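Local coordinates for envelopment polyprotein (Bovine Schmallenberg virus BH80/Germany/2011, PDB 7A56) that probably merges the viral envelope with a host membrane during entry, as the class II fusion glycoprotein Gc, captured here in its postfusion form, at residues 391-396 / 420-425; 361-366 / 431-436; 371-376 / 413-418; 385-390 / 424-429. All blocks are in the same frame, centred on the assembly; numbering follows the deposited sequence.

Interaction 1: residues 391-396 / 420-425; sequences SNCDTY and ETVSVS
Asn392 reaches over to the backbone of Thr421 and Ser423 and serves both through one amide. Beyond CB, the CG atom lies between its own backbone N and carbonyl carbon (chi1 57°), which brings it to 3.6 Å from Ser423 N. OD1 then accepts the N-H of Ser423 at 2.8 Å, with the donor standing above the plane of the amide, 42° out of it. The other branch, ND2, gives a hydrogen to Thr421 O at 2.9 Å and lies in the plane of that carbonyl. Ser423 O takes two donors, Ser391 OG at 2.8 Å, almost straight down the carbonyl, and, weakly, Asn392 N at 3.4 Å. The same Ser391 OG accepts the N-H of Cys393, an ST turn. Cys393 SG, in a disulfide with Cys415, packs on Val422 CG2 at 4.3 Å. Ser391 and Val424 are a non-hydrogen-bonded antiparallel pair, and past them the chain leaves this sheet, so that 394-395 pairs with strand 408-414 instead. Such a change of sheet within one run of chain fits a two-sheet sandwich, consistent with the immunoglobulin-like domain III of class II fusion proteins.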
loop_
_atom_site.group_PDB
_atom_site.type_symbol
_atom_site.label_atom_id
_atom_site.label_comp_id
_atom_site.label_asym_id
_atom_site.label_seq_id
_atom_site.Cartn_x
_atom_site.Cartn_y
_atom_site.Cartn_z
ATOM N N SER A 391 9.018 -22.196 -7.355
ATOM C CA SER A 391 8.703 -23.397 -6.592
ATOM C C SER A 391 7.390 -23.976 -7.099
ATOM O O SER A 391 6.601 -23.292 -7.764
ATOM C CB SER A 391 8.617 -23.107 -5.074
ATOM O OG SER A 391 8.129 -24.212 -4.294
ATOM N N ASN A 392 7.179 -25.264 -6.798
ATOM C CA ASN A 392 5.842 -25.822 -6.961
ATOM C C ASN A 392 4.889 -25.252 -5.917
ATOM O O ASN A 392 3.680 -25.200 -6.148
ATOM C CB ASN A 392 5.867 -27.353 -6.902
ATOM C CG ASN A 392 6.463 -27.890 -5.608
ATOM O OD1 ASN A 392 7.429 -27.349 -5.080
ATOM N ND2 ASN A 392 5.879 -28.948 -5.092
ATOM N N CYS A 393 5.412 -24.780 -4.797
ATOM C CA CYS A 393 4.594 -24.063 -3.843
ATOM C C CYS A 393 4.531 -22.589 -4.206
ATOM O O CYS A 393 5.239 -22.112 -5.101
ATOM C CB CYS A 393 5.146 -24.256 -2.432
ATOM S SG CYS A 393 5.311 -25.990 -2.001
ATOM N N ASP A 394 3.654 -21.868 -3.509
ATOM C CA ASP A 394 3.654 -20.415 -3.621
ATOM C C ASP A 394 4.836 -19.833 -2.848
ATOM O O ASP A 394 5.274 -20.395 -1.847
ATOM C CB ASP A 394 2.347 -19.852 -3.089
ATOM C CG ASP A 394 1.189 -20.143 -3.999
ATOM O OD1 ASP A 394 1.289 -19.840 -5.206
ATOM O OD2 ASP A 394 0.170 -20.660 -3.511
ATOM N N THR A 395 5.366 -18.703 -3.325
ATOM C CA THR A 395 6.544 -18.076 -2.721
ATOM C C THR A 395 6.178 -16.685 -2.222
ATOM O O THR A 395 5.157 -16.117 -2.593
ATOM C CB THR A 395 7.729 -17.975 -3.707
ATOM O OG1 THR A 395 7.374 -17.104 -4.785
ATOM C CG2 THR A 395 8.029 -19.320 -4.300
ATOM N N TYR A 396 7.034 -16.133 -1.381
ATOM C CA TYR A 396 6.825 -14.802 -0.827
ATOM C C TYR A 396 7.881 -13.820 -1.326
ATOM O O TYR A 396 7.912 -12.662 -0.890
ATOM C CB TYR A 396 6.809 -14.866 0.712
ATOM C CG TYR A 396 5.501 -15.428 1.268
ATOM C CD1 TYR A 396 5.307 -16.815 1.411
ATOM C CD2 TYR A 396 4.473 -14.584 1.694
ATOM C CE1 TYR A 396 4.141 -17.321 1.908
ATOM C CE2 TYR A 396 3.298 -15.095 2.228
ATOM C CZ TYR A 396 3.139 -16.464 2.329
ATOM O OH TYR A 396 1.998 -17.006 2.821
ATOM N N GLU A 420 3.966 -33.519 -1.327
ATOM C CA GLU A 420 4.867 -34.511 -0.767
ATOM C C GLU A 420 6.324 -34.244 -1.085
ATOM O O GLU A 420 7.196 -34.815 -0.422
ATOM C CB GLU A 420 4.498 -35.926 -1.251
ATOM C CG GLU A 420 4.128 -36.043 -2.731
ATOM C CD GLU A 420 3.255 -37.271 -3.018
ATOM O OE1 GLU A 420 3.464 -38.336 -2.377
ATOM O OE2 GLU A 420 2.347 -37.161 -3.876
ATOM N N THR A 421 6.613 -33.405 -2.069
ATOM C CA THR A 421 7.973 -32.976 -2.356
ATOM C C THR A 421 7.929 -31.482 -2.622
ATOM O O THR A 421 7.089 -31.014 -3.398
ATOM C CB THR A 421 8.569 -33.706 -3.567
ATOM O OG1 THR A 421 8.436 -35.123 -3.404
ATOM C CG2 THR A 421 10.037 -33.356 -3.720
ATOM N N VAL A 422 8.817 -30.741 -1.981
ATOM C CA VAL A 422 8.998 -29.331 -2.278
ATOM C C VAL A 422 10.120 -29.215 -3.296
ATOM O O VAL A 422 11.216 -29.740 -3.078
ATOM C CB VAL A 422 9.327 -28.529 -1.012
ATOM C CG1 VAL A 422 9.708 -27.128 -1.398
ATOM C CG2 VAL A 422 8.156 -28.543 -0.037
ATOM N N SER A 423 9.826 -28.561 -4.416
ATOM C CA SER A 423 10.804 -28.213 -5.449
ATOM C C SER A 423 11.069 -26.715 -5.436
ATOM O O SER A 423 10.143 -25.924 -5.236
ATOM C CB SER A 423 10.300 -28.615 -6.834
ATOM O OG SER A 423 11.384 -28.625 -7.745
ATOM N N VAL A 424 12.329 -26.324 -5.662
ATOM C CA VAL A 424 12.713 -24.921 -5.687
ATOM C C VAL A 424 13.800 -24.753 -6.743
ATOM O O VAL A 424 14.717 -25.576 -6.851
ATOM C CB VAL A 424 13.226 -24.405 -4.322
ATOM C CG1 VAL A 424 13.775 -22.982 -4.478
ATOM C CG2 VAL A 424 12.122 -24.461 -3.225
ATOM N N SER A 425 13.700 -23.674 -7.512
ATOM C CA SER A 425 14.742 -23.329 -8.469
ATOM C C SER A 425 15.208 -21.918 -8.165
ATOM O O SER A 425 14.405 -21.054 -7.776
ATOM C CB SER A 425 14.245 -23.480 -9.932
ATOM O OG SER A 425 13.436 -22.395 -10.368
#

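Interaction 2: residues 361-366 / 431-436; sequences IRCGGC and AYTKPS
The guanidinium of Arg362 has Ser436 CB at its edge, near its plane, with NH2 the nearest atom at 4.4 Å. NH2 also makes a weak hydrogen bond to a water that ties the two chain runs together. That water accepts from Cys363 N at 3.0 Å, donates to Lys434 O, and is hydrogen-bonded to Thr433 OG1 at 2.7 Å, so it fills in where the backbones do not pair directly. Further on, the planar peptides themselves meet: Ser436 N points at Cys363 O, though the modelled separation is too short to be trusted in detail, and Pro435 CA makes a C-H...O contact to the same oxygen at 3.3 Å. Strands 361-365 and 431-433 belong to two different sheets, which face each other as in a beta sandwich, and run 40° apart, 6.8 Å between axes at their closest, so this is an edge where the two layers come together. Side chains close it on the inner side. Ile361 CG2 touches Ala431 CB at 3.8 Å, and Ile361 and Thr433 cross obliquely. With Thr433 OG1 anti to the backbone N (chi1 -168°) and turned to the water, Thr433 CG2 rests against Cys363 SG at 3.7 Å. Cys363 is disulfide-bonded to Cys375 on the next strand of its sheet and packs on Val422 of the facing one. Near the end, Gly364 CA comes within 3.5 Å of Ser436 O.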
loop_
_atom_site.group_PDB
_atom_site.type_symbol
_atom_site.label_atom_id
_atom_site.label_comp_id
_atom_site.label_asym_id
_atom_site.label_seq_id
_atom_site.Cartn_x
_atom_site.Cartn_y
_atom_site.Cartn_z
ATOM N N ILE A 361 18.942 -28.298 0.658
ATOM C CA ILE A 361 17.644 -27.695 0.950
ATOM C C ILE A 361 16.948 -28.545 2.003
ATOM O O ILE A 361 16.819 -29.765 1.854
ATOM C CB ILE A 361 16.768 -27.548 -0.311
ATOM C CG1 ILE A 361 15.372 -27.045 0.050
ATOM C CG2 ILE A 361 16.699 -28.863 -1.086
ATOM C CD1 ILE A 361 14.530 -26.680 -1.187
ATOM N N ARG A 362 16.503 -27.885 3.070
ATOM C CA ARG A 362 15.764 -28.505 4.168
ATOM C C ARG A 362 14.485 -27.700 4.354
ATOM O O ARG A 362 14.547 -26.469 4.438
ATOM C CB ARG A 362 16.585 -28.486 5.459
ATOM C CG ARG A 362 17.850 -29.319 5.439
ATOM C CD ARG A 362 17.623 -30.626 4.696
ATOM N NE ARG A 362 18.118 -31.785 5.424
ATOM C CZ ARG A 362 17.348 -32.621 6.115
ATOM N NH1 ARG A 362 17.889 -33.652 6.743
ATOM N NH2 ARG A 362 16.036 -32.428 6.173
ATOM N N CYS A 363 13.332 -28.365 4.370
ATOM C CA CYS A 363 12.053 -27.685 4.559
ATOM C C CYS A 363 11.268 -28.371 5.666
ATOM O O CYS A 363 11.266 -29.613 5.767
ATOM C CB CYS A 363 11.221 -27.672 3.279
ATOM S SG CYS A 363 12.072 -26.981 1.863
ATOM N N GLY A 364 10.619 -27.553 6.504
ATOM C CA GLY A 364 9.785 -28.027 7.609
ATOM C C GLY A 364 8.705 -27.009 7.924
ATOM O O GLY A 364 8.938 -25.800 7.818
ATOM N N GLY A 365 7.522 -27.460 8.254
ATOM C CA GLY A 365 6.417 -26.556 8.496
ATOM C C GLY A 365 5.119 -27.262 8.167
ATOM O O GLY A 365 5.037 -28.484 8.258
ATOM N N CYS A 366 4.120 -26.481 7.766
ATOM C CA CYS A 366 2.805 -27.062 7.519
ATOM C C CYS A 366 1.919 -26.082 6.760
ATOM O O CYS A 366 2.256 -24.910 6.576
ATOM C CB CYS A 366 2.137 -27.495 8.826
ATOM S SG CYS A 366 2.195 -26.240 10.120
ATOM N N ALA A 431 16.393 -27.959 -6.977
ATOM C CA ALA A 431 16.560 -28.952 -5.921
ATOM C C ALA A 431 15.192 -29.282 -5.359
ATOM O O ALA A 431 14.250 -28.489 -5.475
ATOM C CB ALA A 431 17.493 -28.465 -4.811
ATOM N N TYR A 432 15.091 -30.471 -4.754
ATOM C CA TYR A 432 13.844 -30.903 -4.141
ATOM C C TYR A 432 14.129 -31.640 -2.838
ATOM O O TYR A 432 15.213 -32.199 -2.640
ATOM C CB TYR A 432 13.011 -31.761 -5.111
ATOM C CG TYR A 432 13.603 -33.102 -5.465
ATOM C CD1 TYR A 432 14.483 -33.245 -6.541
ATOM C CD2 TYR A 432 13.258 -34.248 -4.738
ATOM C CE1 TYR A 432 15.016 -34.512 -6.871
ATOM C CE2 TYR A 432 13.784 -35.501 -5.053
ATOM C CZ TYR A 432 14.660 -35.627 -6.119
ATOM O OH TYR A 432 15.177 -36.878 -6.420
ATOM N N THR A 433 13.157 -31.598 -1.928
ATOM C CA THR A 433 13.278 -32.317 -0.676
ATOM C C THR A 433 11.885 -32.716 -0.209
ATOM O O THR A 433 10.898 -32.062 -0.535
ATOM C CB THR A 433 13.977 -31.490 0.409
ATOM O OG1 THR A 433 14.308 -32.358 1.509
ATOM C CG2 THR A 433 13.062 -30.381 0.923
ATOM N N LYS A 434 11.815 -33.792 0.543
ATOM C CA LYS A 434 10.588 -34.127 1.267
ATOM C C LYS A 434 10.527 -33.315 2.561
ATOM O O LYS A 434 11.498 -33.306 3.324
ATOM C CB LYS A 434 10.520 -35.634 1.571
ATOM C CG LYS A 434 10.005 -36.487 0.397
ATOM C CD LYS A 434 10.470 -37.945 0.475
ATOM C CE LYS A 434 10.723 -38.538 -0.917
ATOM N NZ LYS A 434 11.298 -39.922 -0.832
ATOM N N PRO A 435 9.416 -32.625 2.838
ATOM C CA PRO A 435 9.382 -31.722 3.993
ATOM C C PRO A 435 9.612 -32.471 5.299
ATOM O O PRO A 435 9.194 -33.615 5.480
ATOM C CB PRO A 435 7.972 -31.118 3.938
ATOM C CG PRO A 435 7.441 -31.439 2.568
ATOM C CD PRO A 435 8.097 -32.731 2.190
ATOM N N SER A 436 10.305 -31.799 6.209
ATOM C CA SER A 436 10.750 -32.389 7.466
ATOM C C SER A 436 9.638 -32.199 8.487
ATOM O O SER A 436 9.537 -31.169 9.157
ATOM C CB SER A 436 12.063 -31.754 7.905
ATOM O OG SER A 436 12.508 -32.281 9.130
HETATM O O HOH W 1 13.615 -31.356 3.964
#

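Interaction 3: residues 371-376 / 413-418; sequences EGMACA and LNCPLA
Leu413 N donates to Met373 O at 2.8 Å, and the return bond, from Met373 N to Leu413 O, measures 2.9 Å and is straighter (165° at the hydrogen). The two residues are thus a hydrogen-bonded antiparallel pair joining strands 373-381 and 408-414. Leu413 O also receives a C-H...O contact from the CA of Gly372, whose positive phi turns the chain into the strand. On the face that carries both side chains, Met373 CB and Leu413 CB sit 4.0 Å apart. From there they diverge. Met373 CG, anti to the backbone N (chi1 179°), lies 4.0 Å from Cys415 SG; the chain then bends at chi2 and chi3, and the side chain packs on Tyr367 and Pro435. Leu413 sends CD1 the other way, to Cys375 SG at 3.6 Å. Both sulfurs are in disulfides. Val422 of the opposing sheet packs on Leu413 and Cys415. An apolar face packed on a second sheet in this way fits a beta sandwich, and the pair lies on the inner face of its four-stranded antiparallel sheet, ordered 356-365, 373-381, 408-414, 394-395.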
loop_
_atom_site.group_PDB
_atom_site.type_symbol
_atom_site.label_atom_id
_atom_site.label_comp_id
_atom_site.label_asym_id
_atom_site.label_seq_id
_atom_site.Cartn_x
_atom_site.Cartn_y
_atom_site.Cartn_z
ATOM N N GLU A 371 4.029 -19.924 9.825
ATOM C CA GLU A 371 5.324 -19.946 9.143
ATOM C C GLU A 371 5.270 -20.682 7.813
ATOM O O GLU A 371 6.295 -20.766 7.126
ATOM C CB GLU A 371 6.405 -20.575 10.032
ATOM C CG GLU A 371 6.610 -19.864 11.365
ATOM C CD GLU A 371 7.994 -19.249 11.504
ATOM O OE1 GLU A 371 8.209 -18.513 12.496
ATOM O OE2 GLU A 371 8.858 -19.502 10.629
ATOM N N GLY A 372 4.100 -21.210 7.454
ATOM C CA GLY A 372 3.961 -21.952 6.219
ATOM C C GLY A 372 4.940 -23.097 6.210
ATOM O O GLY A 372 5.081 -23.832 7.192
ATOM N N MET A 373 5.648 -23.220 5.106
ATOM C CA MET A 373 6.684 -24.216 4.917
ATOM C C MET A 373 8.001 -23.452 4.872
ATOM O O MET A 373 8.229 -22.679 3.946
ATOM C CB MET A 373 6.398 -24.981 3.631
ATOM C CG MET A 373 7.394 -26.034 3.266
ATOM S SD MET A 373 7.543 -27.298 4.511
ATOM C CE MET A 373 5.973 -28.182 4.424
ATOM N N ALA A 374 8.849 -23.611 5.887
ATOM C CA ALA A 374 10.094 -22.843 5.953
ATOM C C ALA A 374 11.218 -23.673 5.345
ATOM O O ALA A 374 11.396 -24.844 5.719
ATOM C CB ALA A 374 10.417 -22.474 7.407
ATOM N N CYS A 375 11.970 -23.089 4.403
ATOM C CA CYS A 375 13.080 -23.803 3.773
ATOM C C CYS A 375 14.388 -23.069 4.019
ATOM O O CYS A 375 14.479 -21.862 3.784
ATOM C CB CYS A 375 12.867 -23.966 2.259
ATOM S SG CYS A 375 11.435 -25.014 1.793
ATOM N N ALA A 376 15.393 -23.803 4.496
ATOM C CA ALA A 376 16.785 -23.361 4.496
ATOM C C ALA A 376 17.496 -23.913 3.262
ATOM O O ALA A 376 17.513 -25.126 3.027
ATOM C CB ALA A 376 17.506 -23.824 5.766
ATOM N N LEU A 413 7.359 -20.686 2.130
ATOM C CA LEU A 413 6.516 -21.224 1.070
ATOM C C LEU A 413 5.108 -21.488 1.577
ATOM O O LEU A 413 4.882 -21.785 2.753
ATOM C CB LEU A 413 7.080 -22.532 0.500
ATOM C CG LEU A 413 8.500 -22.454 -0.071
ATOM C CD1 LEU A 413 8.902 -23.851 -0.531
ATOM C CD2 LEU A 413 8.640 -21.410 -1.184
ATOM N N ASN A 414 4.168 -21.397 0.670
ATOM C CA ASN A 414 2.786 -21.743 0.947
ATOM C C ASN A 414 2.493 -22.943 0.068
ATOM O O ASN A 414 2.268 -22.783 -1.133
ATOM C CB ASN A 414 1.859 -20.570 0.648
ATOM C CG ASN A 414 0.398 -20.955 0.685
ATOM O OD1 ASN A 414 -0.288 -20.992 -0.351
ATOM N ND2 ASN A 414 -0.099 -21.226 1.883
ATOM N N CYS A 415 2.531 -24.159 0.667
ATOM C CA CYS A 415 2.349 -25.418 -0.045
ATOM C C CYS A 415 0.980 -26.019 0.260
ATOM O O CYS A 415 0.536 -26.014 1.415
ATOM C CB CYS A 415 3.420 -26.454 0.327
ATOM S SG CYS A 415 5.119 -26.036 0.026
ATOM N N PRO A 416 0.311 -26.567 -0.748
ATOM C CA PRO A 416 -1.001 -27.171 -0.516
ATOM C C PRO A 416 -0.880 -28.412 0.354
ATOM O O PRO A 416 0.173 -29.060 0.418
ATOM C CB PRO A 416 -1.489 -27.524 -1.929
ATOM C CG PRO A 416 -0.584 -26.819 -2.860
ATOM C CD PRO A 416 0.723 -26.655 -2.155
ATOM N N LEU A 417 -1.973 -28.730 1.053
ATOM C CA LEU A 417 -1.996 -29.952 1.860
ATOM C C LEU A 417 -1.577 -31.176 1.042
ATOM O O LEU A 417 -0.961 -32.111 1.578
ATOM C CB LEU A 417 -3.385 -30.140 2.465
ATOM C CG LEU A 417 -3.504 -31.351 3.395
ATOM C CD1 LEU A 417 -2.451 -31.263 4.491
ATOM C CD2 LEU A 417 -4.912 -31.528 3.988
ATOM N N ALA A 418 -1.867 -31.163 -0.261
ATOM C CA ALA A 418 -1.446 -32.215 -1.189
ATOM C C ALA A 418 -0.058 -31.902 -1.750
ATOM O O ALA A 418 0.121 -31.627 -2.940
ATOM C CB ALA A 418 -2.463 -32.362 -2.310
#

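Interaction 4: residues 385-390 / 424-429; sequences GSCSIK and VSVCSA. With PO4 (phosphate ion), chain J.
The Cys387-Cys427 disulfide ties strand 385-391 to the type II' turn of the hairpin formed by strands 422-426 and 429-433, at one end of the antiparallel ladder. Cys387 SG to Cys427 SG is 2.1 Å with a torsion of -84° about the bond, and Cys387 CB packs on Val426 CG1 at 3.6 Å. Cys427 has positive phi in that turn, which runs from Val426 to Ala429, and Cys427 N still bonds to Ser388 O at 3.0 Å. A water donates to Ser388 O and to Cys427 O while accepting from Ser425 OG. Farther along, Lys390 and Ser425 form a hydrogen-bonded pair: each N-H goes to the other's carbonyl O, both bonds 2.9 Å. Strands 385-390 and 424-426 run almost exactly antiparallel in the middle of a four-stranded sheet, probably one layer of an immunoglobulin-like sandwich. On its inner face Ile389 and Val426 stand side by side, Ile389 CG1 4.1 Å from Val426 CG2, and strands 356-365 and 373-381 of the other layer pack against Val426. The Ser425 face has Lys390 CB 3.5 Å from Ser425 OG. Lys390 then extends away from the strand, chi4 (-51°) placing Lys390 NZ 3.0 Å from phosphate O3; this ion, probably from the crystallisation liquor, is also hydrogen-bonded to Gln197 of a second subunit.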
loop_
_atom_site.group_PDB
_atom_site.type_symbol
_atom_site.label_atom_id
_atom_site.label_comp_id
_atom_site.label_asym_id
_atom_site.label_seq_id
_atom_site.Cartn_x
_atom_site.Cartn_y
_atom_site.Cartn_z
ATOM N N GLY A 385 24.721 -11.468 -7.604
ATOM C CA GLY A 385 23.746 -11.316 -8.673
ATOM C C GLY A 385 22.335 -11.361 -8.108
ATOM O O GLY A 385 22.124 -11.265 -6.895
ATOM N N SER A 386 21.382 -11.506 -9.001
ATOM C CA SER A 386 19.975 -11.530 -8.637
ATOM C C SER A 386 19.367 -12.643 -9.468
ATOM O O SER A 386 19.619 -12.705 -10.661
ATOM C CB SER A 386 19.296 -10.194 -8.959
ATOM O OG SER A 386 17.919 -10.249 -8.598
ATOM N N CYS A 387 18.614 -13.546 -8.845
ATOM C CA CYS A 387 18.061 -14.700 -9.531
ATOM C C CYS A 387 16.555 -14.761 -9.403
ATOM O O CYS A 387 16.002 -14.453 -8.357
ATOM C CB CYS A 387 18.603 -16.002 -8.952
ATOM S SG CYS A 387 20.314 -16.230 -9.278
ATOM N N SER A 388 15.908 -15.274 -10.432
ATOM C CA SER A 388 14.519 -15.691 -10.268
ATOM C C SER A 388 14.408 -16.889 -9.308
ATOM O O SER A 388 15.146 -17.872 -9.432
ATOM C CB SER A 388 13.958 -16.069 -11.634
ATOM O OG SER A 388 12.563 -16.052 -11.591
ATOM N N ILE A 389 13.484 -16.837 -8.352
ATOM C CA ILE A 389 13.243 -18.003 -7.501
ATOM C C ILE A 389 11.849 -18.528 -7.828
ATOM O O ILE A 389 10.891 -17.747 -7.947
ATOM C CB ILE A 389 13.476 -17.677 -6.004
ATOM C CG1 ILE A 389 13.236 -18.923 -5.132
ATOM C CG2 ILE A 389 12.716 -16.423 -5.516
ATOM C CD1 ILE A 389 13.785 -18.781 -3.691
ATOM N N LYS A 390 11.747 -19.844 -8.054
ATOM C CA LYS A 390 10.466 -20.492 -8.337
ATOM C C LYS A 390 10.266 -21.737 -7.465
ATOM O O LYS A 390 11.217 -22.287 -6.917
ATOM C CB LYS A 390 10.365 -20.844 -9.830
ATOM C CG LYS A 390 10.394 -19.550 -10.704
ATOM C CD LYS A 390 9.990 -19.769 -12.122
ATOM C CE LYS A 390 10.166 -18.459 -12.901
ATOM N NZ LYS A 390 9.520 -17.274 -12.266
ATOM N N VAL A 424 12.329 -26.324 -5.662
ATOM C CA VAL A 424 12.713 -24.921 -5.687
ATOM C C VAL A 424 13.800 -24.753 -6.743
ATOM O O VAL A 424 14.717 -25.576 -6.851
ATOM C CB VAL A 424 13.226 -24.405 -4.322
ATOM C CG1 VAL A 424 13.775 -22.982 -4.478
ATOM C CG2 VAL A 424 12.122 -24.461 -3.225
ATOM N N SER A 425 13.700 -23.674 -7.512
ATOM C CA SER A 425 14.742 -23.329 -8.469
ATOM C C SER A 425 15.208 -21.918 -8.165
ATOM O O SER A 425 14.405 -21.054 -7.776
ATOM C CB SER A 425 14.245 -23.480 -9.932
ATOM O OG SER A 425 13.436 -22.395 -10.368
ATOM N N VAL A 426 16.516 -21.696 -8.315
ATOM C CA VAL A 426 17.124 -20.370 -8.192
ATOM C C VAL A 426 18.046 -20.159 -9.402
ATOM O O VAL A 426 19.016 -20.898 -9.572
ATOM C CB VAL A 426 17.921 -20.253 -6.885
ATOM C CG1 VAL A 426 18.522 -18.858 -6.768
ATOM C CG2 VAL A 426 16.993 -20.600 -5.663
ATOM N N CYS A 427 17.765 -19.143 -10.211
ATOM C CA CYS A 427 18.422 -18.998 -11.533
ATOM C C CYS A 427 18.211 -20.340 -12.248
ATOM O O CYS A 427 17.093 -20.869 -12.289
ATOM C CB CYS A 427 19.882 -18.559 -11.357
ATOM S SG CYS A 427 20.229 -16.728 -11.266
ATOM N N SER A 428 19.234 -20.974 -12.785
ATOM C CA SER A 428 18.961 -22.233 -13.461
ATOM C C SER A 428 19.099 -23.459 -12.542
ATOM O O SER A 428 18.914 -24.582 -13.010
ATOM C CB SER A 428 19.862 -22.363 -14.707
ATOM O OG SER A 428 21.208 -22.521 -14.316
ATOM N N ALA A 429 19.361 -23.278 -11.246
ATOM C CA ALA A 429 19.578 -24.423 -10.366
ATOM C C ALA A 429 18.252 -24.922 -9.804
ATOM O O ALA A 429 17.335 -24.146 -9.555
ATOM C CB ALA A 429 20.522 -24.058 -9.217
HETATM P P PO4 J . 5.923 -18.076 -12.077
HETATM O O1 PO4 J . 4.424 -17.937 -12.097
HETATM O O2 PO4 J . 6.298 -19.284 -11.229
HETATM O O3 PO4 J . 6.602 -16.845 -11.522
HETATM O O4 PO4 J . 6.421 -18.250 -13.491
HETATM O O HOH W 2 14.603 -20.111 -11.190
#

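Interactions 1 and 4 share Val424 and Ser425 on strand 422-426, one at its start, the other at its turn end, centres about 12 Å apart. Interaction 2 meets that strand on its other side, where Val422 N lies 2.9 Å from Thr433 O and Val424 N 2.9 Å from Ala431 O. Interaction 3 belongs to the facing sheet and is linked covalently to its neighbours: Cys393-Cys415 ties it to interaction 1 and Cys363-Cys375 to interaction 2, each about 8 Å away between centres. Between the layers, Leu413 CD1 packs on Val422 CG1 at 3.5 Å. Interactions 1, 3 and 4 reach a second subunit, 4 partly through the phosphate, probably a crystallisation ion; 2 touches no other chain.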